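Putative capsular polysaccharide biosynthesis protein (Streptococcus pneumoniae serotype 4, PDB 6EWJ) probably acts as a pyridoxal-phosphate-dependent sugar aminotransferase in the biosynthesis of pneumococcal teichoic acid. Local coordinates at residues 33-37 against 38-42; 123-126 against 127-131; 142-145 against 146-149; 225-228 against 229-233; 331-334 against 335-339. All blocks are in the same frame, centred on the assembly; numbering follows the deposited sequence.

Contact 1 of 5, residues 33-37 against 38-42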
loop_
_atom_site.group_PDB
_atom_site.type_symbol
_atom_site.label_atom_id
_atom_site.label_comp_id
_atom_site.label_asym_id
_atom_site.label_seq_id
_atom_site.Cartn_x
_atom_site.Cartn_y
_atom_site.Cartn_z
ATOM N N SER A 33 10.941 -9.863 17.407
ATOM C CA SER A 33 11.949 -10.346 16.484
ATOM C C SER A 33 12.678 -9.187 15.806
ATOM O O SER A 33 12.343 -8.033 15.969
ATOM C CB SER A 33 11.289 -11.243 15.415
ATOM O OG SER A 33 10.722 -10.450 14.391
ATOM N N GLY A 34 13.710 -9.514 15.042
ATOM C CA GLY A 34 14.359 -8.505 14.191
ATOM C C GLY A 34 13.518 -8.007 13.002
ATOM O O GLY A 34 13.916 -7.063 12.325
ATOM N N TRP A 35 12.347 -8.609 12.766
ATOM C CA TRP A 35 11.644 -8.439 11.493
ATOM C C TRP A 35 10.202 -8.039 11.723
ATOM O O TRP A 35 9.401 -8.876 12.011
ATOM C CB TRP A 35 11.701 -9.762 10.713
ATOM C CG TRP A 35 13.060 -10.189 10.348
ATOM C CD1 TRP A 35 13.886 -11.028 11.073
ATOM C CD2 TRP A 35 13.797 -9.833 9.161
ATOM N NE1 TRP A 35 15.076 -11.192 10.420
ATOM C CE2 TRP A 35 15.053 -10.491 9.241
ATOM C CE3 TRP A 35 13.504 -9.052 8.030
ATOM C CZ2 TRP A 35 16.038 -10.368 8.240
ATOM C CZ3 TRP A 35 14.486 -8.917 7.034
ATOM C CH2 TRP A 35 15.737 -9.591 7.141
ATOM N N ILE A 36 9.887 -6.741 11.599
ATOM C CA ILE A 36 8.507 -6.272 11.783
ATOM C C ILE A 36 7.792 -5.892 10.493
ATOM O O ILE A 36 6.575 -5.918 10.469
ATOM C CB ILE A 36 8.358 -5.154 12.838
ATOM C CG1 ILE A 36 9.229 -3.924 12.477
ATOM C CG2 ILE A 36 8.686 -5.697 14.210
ATOM C CD1 ILE A 36 8.923 -2.708 13.312
ATOM N N THR A 37 8.522 -5.561 9.426
ATOM C CA THR A 37 7.919 -5.494 8.093
ATOM C C THR A 37 8.121 -6.853 7.388
ATOM O O THR A 37 8.205 -7.876 8.080
ATOM C CB THR A 37 8.377 -4.246 7.281
ATOM O OG1 THR A 37 7.599 -4.133 6.081
ATOM C CG2 THR A 37 9.866 -4.258 6.951
ATOM N N THR A 38 8.156 -6.865 6.058
ATOM C CA THR A 38 8.300 -8.108 5.283
ATOM C C THR A 38 9.523 -8.933 5.731
ATOM O O THR A 38 10.657 -8.444 5.786
ATOM C CB THR A 38 8.395 -7.826 3.761
ATOM O OG1 THR A 38 7.283 -7.007 3.353
ATOM C CG2 THR A 38 8.369 -9.146 2.917
ATOM N N GLY A 39 9.278 -10.165 6.124
ATOM C CA GLY A 39 10.355 -11.017 6.649
ATOM C C GLY A 39 10.043 -12.498 6.481
ATOM O O GLY A 39 9.302 -12.867 5.546
ATOM N N PRO A 40 10.655 -13.354 7.324
ATOM C CA PRO A 40 10.497 -14.816 7.162
ATOM C C PRO A 40 9.064 -15.307 7.301
ATOM O O PRO A 40 8.679 -16.200 6.576
ATOM C CB PRO A 40 11.387 -15.431 8.256
ATOM C CG PRO A 40 12.073 -14.310 8.943
ATOM C CD PRO A 40 11.509 -12.993 8.470
ATOM N N LYS A 41 8.275 -14.687 8.182
ATOM C CA LYS A 41 6.862 -15.073 8.331
ATOM C C LYS A 41 6.048 -14.820 7.071
ATOM O O LYS A 41 5.199 -15.636 6.710
ATOM C CB LYS A 41 6.208 -14.411 9.554
ATOM C CG LYS A 41 6.838 -14.873 10.877
ATOM C CD LYS A 41 5.875 -14.626 12.022
ATOM C CE LYS A 41 6.455 -14.695 13.434
ATOM N NZ LYS A 41 7.488 -15.727 13.553
ATOM N N THR A 42 6.310 -13.705 6.397
ATOM C CA THR A 42 5.646 -13.439 5.106
ATOM C C THR A 42 5.983 -14.513 4.040
ATOM O O THR A 42 5.100 -15.021 3.400
ATOM C CB THR A 42 5.878 -11.987 4.610
ATOM O OG1 THR A 42 5.297 -11.082 5.552
ATOM C CG2 THR A 42 5.239 -11.739 3.250
#
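Two groups hold Thr38 OG1: it bonds to Met266 O and to Asn265 ND2, while Thr38 O turns back to Trp35 CE3, 3.7 Å away. Earlier in the bend, Trp35 N donates to Ser33 OG at 2.9 Å (161°), which makes an ST turn; serine suits a place where a short side chain must reach nearby backbone. The Trp35 and Pro40 side chains cross at about a right angle, with Pro40 CD over one face of the indole, 4.0 Å from the centroid of the five-membered Trp35 ring, a CH-pi contact. A CB on Gly39 would point at Trp35 and collide with Trp35 CB, and its absence is what lets the indole lie close, with Gly39 CA 4.0 Å from Trp35 CE3. Thr37 OG1 is hydrogen-bonded to Glu211 of the second subunit, and Asp268 receives the backbone N-H groups of Lys41 and Thr42. With Gly39 as N-cap and a rigid proline as the first helical residue, this is a characteristic helix start, here of helix 40-53.

Contact 2 of 5, residues 123-126 against 127-131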
loop_
_atom_site.group_PDB
_atom_site.type_symbol
_atom_site.label_atom_id
_atom_site.label_comp_id
_atom_site.label_asym_id
_atom_site.label_seq_id
_atom_site.Cartn_x
_atom_site.Cartn_y
_atom_site.Cartn_z
ATOM N N GLN A 123 -19.852 -11.494 -26.791
ATOM C CA GLN A 123 -20.151 -10.297 -27.597
ATOM C C GLN A 123 -19.291 -9.079 -27.246
ATOM O O GLN A 123 -18.943 -8.322 -28.120
ATOM C CB GLN A 123 -21.600 -9.881 -27.437
ATOM C CG GLN A 123 -22.609 -10.841 -28.013
ATOM C CD GLN A 123 -24.033 -10.395 -27.731
ATOM O OE1 GLN A 123 -24.308 -9.188 -27.573
ATOM N NE2 GLN A 123 -24.960 -11.357 -27.683
ATOM N N ALA A 124 -18.971 -8.920 -25.965
ATOM C CA ALA A 124 -18.169 -7.788 -25.492
ATOM C C ALA A 124 -16.680 -7.884 -25.841
ATOM O O ALA A 124 -15.965 -6.868 -25.766
ATOM C CB ALA A 124 -18.322 -7.632 -23.990
ATOM N N ILE A 125 -16.219 -9.056 -26.252
ATOM C CA ILE A 125 -14.808 -9.251 -26.637
ATOM C C ILE A 125 -14.461 -8.546 -27.958
ATOM O O ILE A 125 -15.172 -8.654 -28.943
ATOM C CB ILE A 125 -14.428 -10.770 -26.665
ATOM C CG1 ILE A 125 -14.312 -11.279 -25.236
ATOM C CG2 ILE A 125 -13.129 -11.033 -27.415
ATOM C CD1 ILE A 125 -14.241 -12.784 -25.085
ATOM N N THR A 126 -13.322 -7.836 -27.950
ATOM C CA THR A 126 -12.790 -7.157 -29.139
ATOM C C THR A 126 -11.293 -7.447 -29.281
ATOM O O THR A 126 -10.704 -8.189 -28.482
ATOM C CB THR A 126 -12.978 -5.616 -29.070
ATOM O OG1 THR A 126 -12.065 -5.053 -28.114
ATOM C CG2 THR A 126 -14.422 -5.238 -28.709
ATOM N N GLU A 127 -10.697 -6.856 -30.318
ATOM C CA GLU A 127 -9.261 -6.943 -30.554
ATOM C C GLU A 127 -8.438 -6.277 -29.453
ATOM O O GLU A 127 -7.271 -6.603 -29.277
ATOM C CB GLU A 127 -8.911 -6.360 -31.914
ATOM C CG GLU A 127 -9.642 -7.066 -33.043
ATOM C CD GLU A 127 -8.824 -7.373 -34.290
ATOM O OE1 GLU A 127 -7.567 -7.399 -34.227
ATOM O OE2 GLU A 127 -9.457 -7.635 -35.348
ATOM N N LYS A 128 -9.049 -5.387 -28.686
ATOM C CA LYS A 128 -8.378 -4.762 -27.539
ATOM C C LYS A 128 -8.459 -5.550 -26.187
ATOM O O LYS A 128 -7.774 -5.187 -25.229
ATOM C CB LYS A 128 -8.949 -3.349 -27.326
ATOM C CG LYS A 128 -8.992 -2.438 -28.564
ATOM C CD LYS A 128 -9.410 -1.029 -28.176
ATOM C CE LYS A 128 -8.868 0.015 -29.135
ATOM N NZ LYS A 128 -9.566 1.323 -28.959
ATOM N N THR A 129 -9.327 -6.565 -26.096
ATOM C CA THR A 129 -9.557 -7.252 -24.837
ATOM C C THR A 129 -8.300 -8.020 -24.461
ATOM O O THR A 129 -7.804 -8.835 -25.257
ATOM C CB THR A 129 -10.748 -8.234 -24.880
ATOM O OG1 THR A 129 -11.874 -7.622 -25.505
ATOM C CG2 THR A 129 -11.147 -8.643 -23.448
ATOM N N LYS A 130 -7.769 -7.715 -23.270
ATOM C CA LYS A 130 -6.621 -8.423 -22.694
ATOM C C LYS A 130 -6.935 -9.327 -21.515
ATOM O O LYS A 130 -6.242 -10.346 -21.305
ATOM C CB LYS A 130 -5.537 -7.439 -22.233
ATOM C CG LYS A 130 -4.951 -6.541 -23.303
ATOM C CD LYS A 130 -4.467 -7.292 -24.532
ATOM C CE LYS A 130 -3.712 -6.358 -25.463
ATOM N NZ LYS A 130 -3.190 -7.104 -26.607
ATOM N N VAL A 131 -7.935 -8.966 -20.718
ATOM C CA VAL A 131 -8.181 -9.622 -19.438
ATOM C C VAL A 131 -9.671 -9.697 -19.177
ATOM O O VAL A 131 -10.428 -8.778 -19.538
ATOM C CB VAL A 131 -7.511 -8.875 -18.267
ATOM C CG1 VAL A 131 -7.972 -9.400 -16.918
ATOM C CG2 VAL A 131 -6.001 -8.986 -18.347
HETATM O O HOH W 1 -13.609 -5.938 -24.351
#
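Thr126 to Thr129 form a type I beta turn, closed by Thr129 N donating to Thr126 O at 3.2 Å. The turn joins helix 118-124 to strand 129-132 and so completes a beta-alpha-beta crossover that leaves strand 103-107 and enters the parallel part of the central sheet. Two threonines then tie the turn to itself. Thr129 OG1 accepts from Thr126 N at 2.8 Å, and at 179° this bond is as straight as such a bond can be. A chi1 of -46° puts the Thr129 hydroxyl beside its own nitrogen, where both N and OG1 can bond to the backbone of Thr126. In return Thr126 OG1, set between its own N and carbonyl carbon (chi1 73°), takes the N-H of Lys128 at 3.1 Å along a more bent path, and it also bonds to Glu82 OE1 on the neighbouring strand. Threonine fits both positions, since its short hydroxyl reaches nearby backbone while the methyl gives it an apolar side. The Lys128 chain is extended beyond CG and leads away, as befits an exposed lysine. Just before the turn, buried Ile125 crosses Thr129 at about a right angle and packs on Ile84 and Ile171. One water finishes the join, accepting from Thr129 OG1 at 2.7 Å and donating to Ala124 O at 2.9 Å.

Contact 3 of 5, residues 142-145 against 146-149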
loop_
_atom_site.group_PDB
_atom_site.type_symbol
_atom_site.label_atom_id
_atom_site.label_comp_id
_atom_site.label_asym_id
_atom_site.label_seq_id
_atom_site.Cartn_x
_atom_site.Cartn_y
_atom_site.Cartn_z
ATOM N N CYS A 142 -17.051 -18.981 -10.294
ATOM C CA CYS A 142 -17.677 -18.966 -11.619
ATOM C C CYS A 142 -17.514 -20.251 -12.495
ATOM O O CYS A 142 -16.739 -21.150 -12.194
ATOM C CB CYS A 142 -17.188 -17.769 -12.406
ATOM S SG CYS A 142 -17.732 -16.199 -11.626
ATOM N N ASP A 143 -18.242 -20.282 -13.597
ATOM C CA ASP A 143 -18.256 -21.413 -14.557
ATOM C C ASP A 143 -16.983 -21.330 -15.400
ATOM O O ASP A 143 -16.986 -20.794 -16.515
ATOM C CB ASP A 143 -19.544 -21.236 -15.410
ATOM C CG ASP A 143 -19.830 -22.356 -16.356
ATOM O OD1 ASP A 143 -19.096 -23.357 -16.419
ATOM O OD2 ASP A 143 -20.817 -22.162 -17.123
ATOM N N TYR A 144 -15.872 -21.810 -14.837
ATOM C CA TYR A 144 -14.572 -21.693 -15.521
ATOM C C TYR A 144 -14.491 -22.506 -16.812
ATOM O O TYR A 144 -13.863 -22.054 -17.756
ATOM C CB TYR A 144 -13.387 -21.899 -14.574
ATOM C CG TYR A 144 -13.058 -20.617 -13.867
ATOM C CD1 TYR A 144 -13.692 -20.273 -12.680
ATOM C CD2 TYR A 144 -12.169 -19.694 -14.442
ATOM C CE1 TYR A 144 -13.405 -19.074 -12.036
ATOM C CE2 TYR A 144 -11.889 -18.485 -13.821
ATOM C CZ TYR A 144 -12.505 -18.186 -12.622
ATOM O OH TYR A 144 -12.259 -16.990 -12.007
ATOM N N ASP A 145 -15.154 -23.660 -16.897
ATOM C CA ASP A 145 -15.180 -24.370 -18.153
ATOM C C ASP A 145 -15.727 -23.493 -19.272
ATOM O O ASP A 145 -15.164 -23.479 -20.353
ATOM C CB ASP A 145 -15.985 -25.679 -18.075
ATOM C CG ASP A 145 -15.277 -26.757 -17.227
ATOM O OD1 ASP A 145 -14.122 -26.570 -16.820
ATOM O OD2 ASP A 145 -15.928 -27.795 -16.978
ATOM N N ARG A 146 -16.808 -22.779 -19.007
ATOM C CA ARG A 146 -17.376 -21.880 -20.008
ATOM C C ARG A 146 -16.457 -20.680 -20.288
ATOM O O ARG A 146 -16.174 -20.354 -21.437
ATOM C CB ARG A 146 -18.738 -21.382 -19.568
ATOM C CG ARG A 146 -19.435 -20.490 -20.581
ATOM C CD ARG A 146 -19.674 -21.195 -21.927
ATOM N NE ARG A 146 -20.091 -20.239 -22.954
ATOM C CZ ARG A 146 -21.312 -19.731 -23.093
ATOM N NH1 ARG A 146 -22.297 -20.058 -22.268
ATOM N NH2 ARG A 146 -21.538 -18.857 -24.074
ATOM N N LEU A 147 -15.959 -20.057 -19.237
ATOM C CA LEU A 147 -14.996 -18.925 -19.417
ATOM C C LEU A 147 -13.794 -19.285 -20.301
ATOM O O LEU A 147 -13.487 -18.565 -21.234
ATOM C CB LEU A 147 -14.510 -18.424 -18.062
ATOM C CG LEU A 147 -15.510 -17.539 -17.349
ATOM C CD1 LEU A 147 -15.282 -17.473 -15.832
ATOM C CD2 LEU A 147 -15.398 -16.129 -17.975
ATOM N N PHE A 148 -13.144 -20.429 -20.023
ATOM C CA PHE A 148 -11.993 -20.863 -20.853
ATOM C C PHE A 148 -12.390 -21.207 -22.306
ATOM O O PHE A 148 -11.611 -20.979 -23.228
ATOM C CB PHE A 148 -11.206 -22.017 -20.192
ATOM C CG PHE A 148 -10.236 -21.544 -19.129
ATOM C CD1 PHE A 148 -9.071 -20.873 -19.491
ATOM C CD2 PHE A 148 -10.490 -21.745 -17.774
ATOM C CE1 PHE A 148 -8.185 -20.397 -18.521
ATOM C CE2 PHE A 148 -9.583 -21.318 -16.807
ATOM C CZ PHE A 148 -8.440 -20.612 -17.181
ATOM N N GLN A 149 -13.603 -21.718 -22.486
ATOM C CA GLN A 149 -14.173 -21.972 -23.846
ATOM C C GLN A 149 -14.346 -20.663 -24.623
ATOM O O GLN A 149 -13.982 -20.584 -25.786
ATOM C CB GLN A 149 -15.524 -22.693 -23.733
ATOM C CG GLN A 149 -15.417 -24.137 -23.258
ATOM C CD GLN A 149 -16.772 -24.791 -22.905
ATOM O OE1 GLN A 149 -17.817 -24.151 -22.908
ATOM N NE2 GLN A 149 -16.737 -26.079 -22.573
#
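Leu147 lays its CD1 methyl over the centre of the Tyr144 ring, 4.1 Å from the centroid and only 11° off the normal, a CH-pi contact between residues one helical turn apart. The same methyl lies 3.9 Å from Cys142 CB; one leucine branch thus touches both Cys142 CB and the tyrosine face. On another side of the tyrosine, Phe148 approaches obliquely, its CE2 3.9 Å from Tyr144 CD2. Tyrosine suits this buried place because its ring can pack while its hydroxyl bonds to Glu136. Beneath the side chains the first helical turn is closed by Leu147 N to Asp143 O at 3.0 Å and by Phe148 N to Tyr144 O at 2.9 Å, both nearly straight. Asp143 is the N-cap residue; its OD2 touches Arg146 through CB, at 3.3 Å, and not through the guanidinium. Arg146 has CG anti to its backbone nitrogen (chi1 -177°) and a bend at the next bond, which carries its charged end off to salt bridges with Asp119 and Glu122, while Asp145 OD2 forms one with Lys186. Helix 144-153 thus sets Tyr144, Leu147 and Phe148 against Ile173 of strand 172-177, while Leu147 and Arg146 lean on Tyr118 of helix 118-124.

Contact 4 of 5, residues 225-228 against 229-233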
loop_
_atom_site.group_PDB
_atom_site.type_symbol
_atom_site.label_atom_id
_atom_site.label_comp_id
_atom_site.label_asym_id
_atom_site.label_seq_id
_atom_site.Cartn_x
_atom_site.Cartn_y
_atom_site.Cartn_z
ATOM N N ASP A 225 8.010 -19.770 -12.671
ATOM C CA ASP A 225 7.385 -19.316 -11.402
ATOM C C ASP A 225 8.287 -18.402 -10.556
ATOM O O ASP A 225 7.800 -17.452 -9.937
ATOM C CB ASP A 225 6.937 -20.505 -10.555
ATOM C CG ASP A 225 5.896 -21.355 -11.252
ATOM O OD1 ASP A 225 4.943 -20.768 -11.829
ATOM O OD2 ASP A 225 6.028 -22.593 -11.220
ATOM N N GLU A 226 9.592 -18.674 -10.538
ATOM C CA GLU A 226 10.536 -17.809 -9.790
ATOM C C GLU A 226 10.664 -16.443 -10.438
ATOM O O GLU A 226 10.720 -15.422 -9.723
ATOM C CB GLU A 226 11.919 -18.458 -9.639
ATOM C CG GLU A 226 11.984 -19.614 -8.658
ATOM C CD GLU A 226 11.605 -19.245 -7.229
ATOM O OE1 GLU A 226 11.839 -18.113 -6.769
ATOM O OE2 GLU A 226 11.050 -20.112 -6.530
ATOM N N GLU A 227 10.727 -16.416 -11.776
ATOM C CA GLU A 227 10.813 -15.146 -12.535
ATOM C C GLU A 227 9.540 -14.313 -12.296
ATOM O O GLU A 227 9.609 -13.100 -12.074
ATOM C CB GLU A 227 11.029 -15.425 -14.034
ATOM C CG GLU A 227 11.051 -14.215 -14.972
ATOM C CD GLU A 227 11.131 -14.610 -16.448
ATOM O OE1 GLU A 227 11.507 -15.768 -16.771
ATOM O OE2 GLU A 227 10.818 -13.765 -17.323
ATOM N N MET A 228 8.382 -14.973 -12.344
ATOM C CA MET A 228 7.091 -14.286 -12.167
ATOM C C MET A 228 6.983 -13.744 -10.748
ATOM O O MET A 228 6.547 -12.629 -10.528
ATOM C CB MET A 228 5.926 -15.246 -12.447
ATOM C CG MET A 228 4.551 -14.647 -12.277
ATOM S SD MET A 228 4.138 -13.313 -13.449
ATOM C CE MET A 228 3.719 -14.236 -14.913
ATOM N N TYR A 229 7.397 -14.565 -9.791
ATOM C CA TYR A 229 7.411 -14.178 -8.382
ATOM C C TYR A 229 8.285 -12.966 -8.219
ATOM O O TYR A 229 7.872 -11.998 -7.608
ATOM C CB TYR A 229 7.950 -15.304 -7.495
ATOM C CG TYR A 229 8.036 -14.975 -6.008
ATOM C CD1 TYR A 229 6.906 -15.034 -5.185
ATOM C CD2 TYR A 229 9.234 -14.604 -5.430
ATOM C CE1 TYR A 229 6.977 -14.759 -3.838
ATOM C CE2 TYR A 229 9.315 -14.306 -4.067
ATOM C CZ TYR A 229 8.192 -14.398 -3.285
ATOM O OH TYR A 229 8.240 -14.088 -1.946
ATOM N N LYS A 230 9.494 -13.020 -8.767
ATOM C CA LYS A 230 10.430 -11.874 -8.681
ATOM C C LYS A 230 9.871 -10.542 -9.296
ATOM O O LYS A 230 10.056 -9.452 -8.719
ATOM C CB LYS A 230 11.772 -12.266 -9.300
ATOM C CG LYS A 230 12.853 -11.225 -9.163
ATOM C CD LYS A 230 14.250 -11.746 -9.567
ATOM C CE LYS A 230 15.193 -10.491 -9.724
ATOM N NZ LYS A 230 15.426 -9.757 -8.438
ATOM N N GLU A 231 9.114 -10.635 -10.384
ATOM C CA GLU A 231 8.487 -9.443 -11.009
ATOM C C GLU A 231 7.436 -8.779 -10.112
ATOM O O GLU A 231 7.348 -7.542 -10.041
ATOM C CB GLU A 231 7.859 -9.778 -12.381
ATOM C CG GLU A 231 8.908 -9.812 -13.498
ATOM C CD GLU A 231 8.390 -10.224 -14.880
ATOM O OE1 GLU A 231 7.265 -9.868 -15.240
ATOM O OE2 GLU A 231 9.144 -10.930 -15.606
ATOM N N PHE A 232 6.637 -9.576 -9.421
ATOM C CA PHE A 232 5.669 -9.019 -8.439
ATOM C C PHE A 232 6.381 -8.343 -7.278
ATOM O O PHE A 232 5.987 -7.239 -6.830
ATOM C CB PHE A 232 4.752 -10.082 -7.873
ATOM C CG PHE A 232 3.580 -10.404 -8.735
ATOM C CD1 PHE A 232 2.412 -9.710 -8.612
ATOM C CD2 PHE A 232 3.643 -11.422 -9.661
ATOM C CE1 PHE A 232 1.320 -10.020 -9.423
ATOM C CE2 PHE A 232 2.550 -11.747 -10.450
ATOM C CZ PHE A 232 1.393 -11.041 -10.343
ATOM N N GLN A 233 7.428 -9.022 -6.773
ATOM C CA GLN A 233 8.207 -8.510 -5.653
ATOM C C GLN A 233 8.742 -7.138 -5.939
ATOM O O GLN A 233 8.595 -6.233 -5.105
ATOM C CB GLN A 233 9.368 -9.458 -5.272
ATOM C CG GLN A 233 8.930 -10.665 -4.477
ATOM C CD GLN A 233 8.176 -10.384 -3.186
ATOM O OE1 GLN A 233 7.260 -11.138 -2.839
ATOM N NE2 GLN A 233 8.527 -9.323 -2.480
#
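A Met-aromatic contact on the buried side of helix 225-236 joins Met228 to Phe232, one turn further on. The sulfur SD comes within 3.7 Å of Phe232 CE2 but sits 72° off the ring normal, an oblique approach and not one over the face. Met228 CG meets the ring at its edge, in plane, 4.0 Å from CE2. Two bends in the methionine chain, chi2 65° and chi3 79°, let it follow the phenyl rim; a flexible unbranched chain suits methionine to packing along a ring edge. The backbone underneath is regular, with Phe232 N donating to Met228 O at 3.2 Å. On another side of the helix Glu227 and Glu231 run side by side, their OE2 atoms 3.7 Å apart; both form salt bridges with Lys163, which would offset their mutual repulsion. Tyr229 OH bonds to Glu46 of helix 40-53. Phe232 packs on Leu70, Ile71 and Val74 of helix 64-74 and on Ala215 of strand 213-217, while Met228 touches Val74 and Trp217.

Contact 5 of 5, residues 331-334 against 335-339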
loop_
_atom_site.group_PDB
_atom_site.type_symbol
_atom_site.label_atom_id
_atom_site.label_comp_id
_atom_site.label_asym_id
_atom_site.label_seq_id
_atom_site.Cartn_x
_atom_site.Cartn_y
_atom_site.Cartn_z
ATOM N N GLU A 331 -37.776 -0.153 -2.958
ATOM C CA GLU A 331 -38.221 0.562 -1.787
ATOM C C GLU A 331 -38.556 -0.390 -0.655
ATOM O O GLU A 331 -38.256 -0.141 0.531
ATOM C CB GLU A 331 -39.386 1.478 -2.178
ATOM C CG GLU A 331 -40.004 2.177 -0.979
ATOM C CD GLU A 331 -40.948 3.299 -1.357
ATOM O OE1 GLU A 331 -41.378 3.358 -2.549
ATOM O OE2 GLU A 331 -41.280 4.079 -0.433
ATOM N N GLU A 332 -39.130 -1.520 -1.021
ATOM C CA GLU A 332 -39.524 -2.533 -0.039
ATOM C C GLU A 332 -38.294 -3.217 0.530
ATOM O O GLU A 332 -38.225 -3.466 1.733
ATOM C CB GLU A 332 -40.500 -3.539 -0.658
ATOM C CG GLU A 332 -41.865 -2.946 -0.965
ATOM C CD GLU A 332 -42.724 -3.851 -1.843
ATOM O OE1 GLU A 332 -42.160 -4.663 -2.612
ATOM O OE2 GLU A 332 -43.949 -3.761 -1.759
ATOM N N ARG A 333 -37.311 -3.498 -0.319
ATOM C CA ARG A 333 -36.013 -4.042 0.161
ATOM C C ARG A 333 -35.405 -3.117 1.185
ATOM O O ARG A 333 -34.912 -3.562 2.242
ATOM C CB ARG A 333 -35.007 -4.266 -0.980
ATOM C CG ARG A 333 -33.743 -5.085 -0.564
ATOM C CD ARG A 333 -32.619 -4.280 0.084
ATOM N NE ARG A 333 -32.306 -3.117 -0.732
ATOM C CZ ARG A 333 -31.583 -3.143 -1.837
ATOM N NH1 ARG A 333 -31.016 -4.252 -2.276
ATOM N NH2 ARG A 333 -31.398 -2.006 -2.490
ATOM N N ASN A 334 -35.386 -1.824 0.884
ATOM C CA ASN A 334 -34.727 -0.871 1.787
ATOM C C ASN A 334 -35.466 -0.851 3.123
ATOM O O ASN A 334 -34.814 -0.845 4.151
ATOM C CB ASN A 334 -34.620 0.529 1.159
ATOM C CG ASN A 334 -33.763 0.555 -0.110
ATOM O OD1 ASN A 334 -32.971 -0.351 -0.401
ATOM N ND2 ASN A 334 -33.919 1.654 -0.886
ATOM N N LEU A 335 -36.809 -0.880 3.085
ATOM C CA LEU A 335 -37.625 -0.912 4.320
ATOM C C LEU A 335 -37.318 -2.156 5.138
ATOM O O LEU A 335 -37.044 -2.045 6.337
ATOM C CB LEU A 335 -39.135 -0.800 4.039
ATOM C CG LEU A 335 -40.092 -0.784 5.258
ATOM C CD1 LEU A 335 -39.665 0.210 6.356
ATOM C CD2 LEU A 335 -41.512 -0.492 4.833
ATOM N N ILE A 336 -37.237 -3.316 4.477
ATOM C CA ILE A 336 -36.857 -4.580 5.163
ATOM C C ILE A 336 -35.486 -4.468 5.890
ATOM O O ILE A 336 -35.346 -4.892 7.038
ATOM C CB ILE A 336 -36.886 -5.799 4.204
ATOM C CG1 ILE A 336 -38.331 -6.108 3.776
ATOM C CG2 ILE A 336 -36.295 -7.044 4.883
ATOM C CD1 ILE A 336 -38.465 -7.050 2.588
ATOM N N ILE A 337 -34.496 -3.856 5.259
ATOM C CA ILE A 337 -33.203 -3.658 5.920
ATOM C C ILE A 337 -33.338 -2.804 7.177
ATOM O O ILE A 337 -32.801 -3.149 8.230
ATOM C CB ILE A 337 -32.160 -3.053 4.985
ATOM C CG1 ILE A 337 -31.700 -4.138 4.017
ATOM C CG2 ILE A 337 -30.964 -2.493 5.758
ATOM C CD1 ILE A 337 -30.846 -3.600 2.903
ATOM N N GLN A 338 -34.071 -1.707 7.084
ATOM C CA GLN A 338 -34.286 -0.851 8.275
ATOM C C GLN A 338 -35.088 -1.574 9.396
ATOM O O GLN A 338 -34.816 -1.366 10.593
ATOM C CB GLN A 338 -34.919 0.499 7.886
ATOM C CG GLN A 338 -34.113 1.337 6.894
ATOM C CD GLN A 338 -32.729 1.743 7.352
ATOM O OE1 GLN A 338 -32.430 1.840 8.554
ATOM N NE2 GLN A 338 -31.857 2.022 6.369
ATOM N N GLU A 339 -36.051 -2.419 9.012
ATOM C CA GLU A 339 -36.782 -3.244 9.986
ATOM C C GLU A 339 -35.893 -4.317 10.624
ATOM O O GLU A 339 -36.040 -4.613 11.807
ATOM C CB GLU A 339 -37.978 -3.938 9.344
ATOM C CG GLU A 339 -39.159 -3.021 9.083
ATOM C CD GLU A 339 -39.853 -2.590 10.356
ATOM O OE1 GLU A 339 -40.015 -3.417 11.289
ATOM O OE2 GLU A 339 -40.246 -1.414 10.433
#
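Arg333 and Ile337 lie side by side and point the same way from successive turns of one helix, with Arg333 CD 3.4 Å from Ile337 CD1. This is i to i+4 side-chain packing along an alpha helix, here on the face that meets the second subunit. The aliphatic part of the arginine touches the outer methyl of the isoleucine, a job that suits a long side chain with a polar end. Bends at chi2 (-84°) and chi3 (-50°) fold Arg333 back so that its guanidinium meets the next residue edge-on: NE and NH2 both donate to Asn334 OD1, at 2.9 and 3.1 Å. This side-on grip on one oxygen keeps the acceptor in the guanidinium plane. NH1 is taken by Glu380 O, and Trp253 of the second subunit makes a cation-pi contact with the arginine. Along the backbone, Ile337 N donates to Arg333 O at 3.1 Å. Ile336 packs on Phe401 and Val408 of helix 391-409, and Arg333, Ile336 and Ile337 pack on Ile381 of strand 380-383.

The five contacts follow one another along the chain, all within the aminotransferase fold of one subunit. Contacts 2 and 3 are neighbours, centres 16 Å apart: the turn into strand 129-132 and the start of helix 144-153, the next helix in the chain, with helix 118-124 touching contact 3. Contacts 1 and 4 are also close, their centres 20 Å apart, because helix 40-53, which contact 1 begins, packs on helix 225-236 of contact 4. Contact 5 lies on the opposite side of the chain's centre from both, 47 Å from contact 1. Contact 2 leads into the central sheet, and contacts 3 and 4 lie on helices that pack on its strands 172-177 and 213-217, whereas contacts 1 and 5 each meet the second subunit.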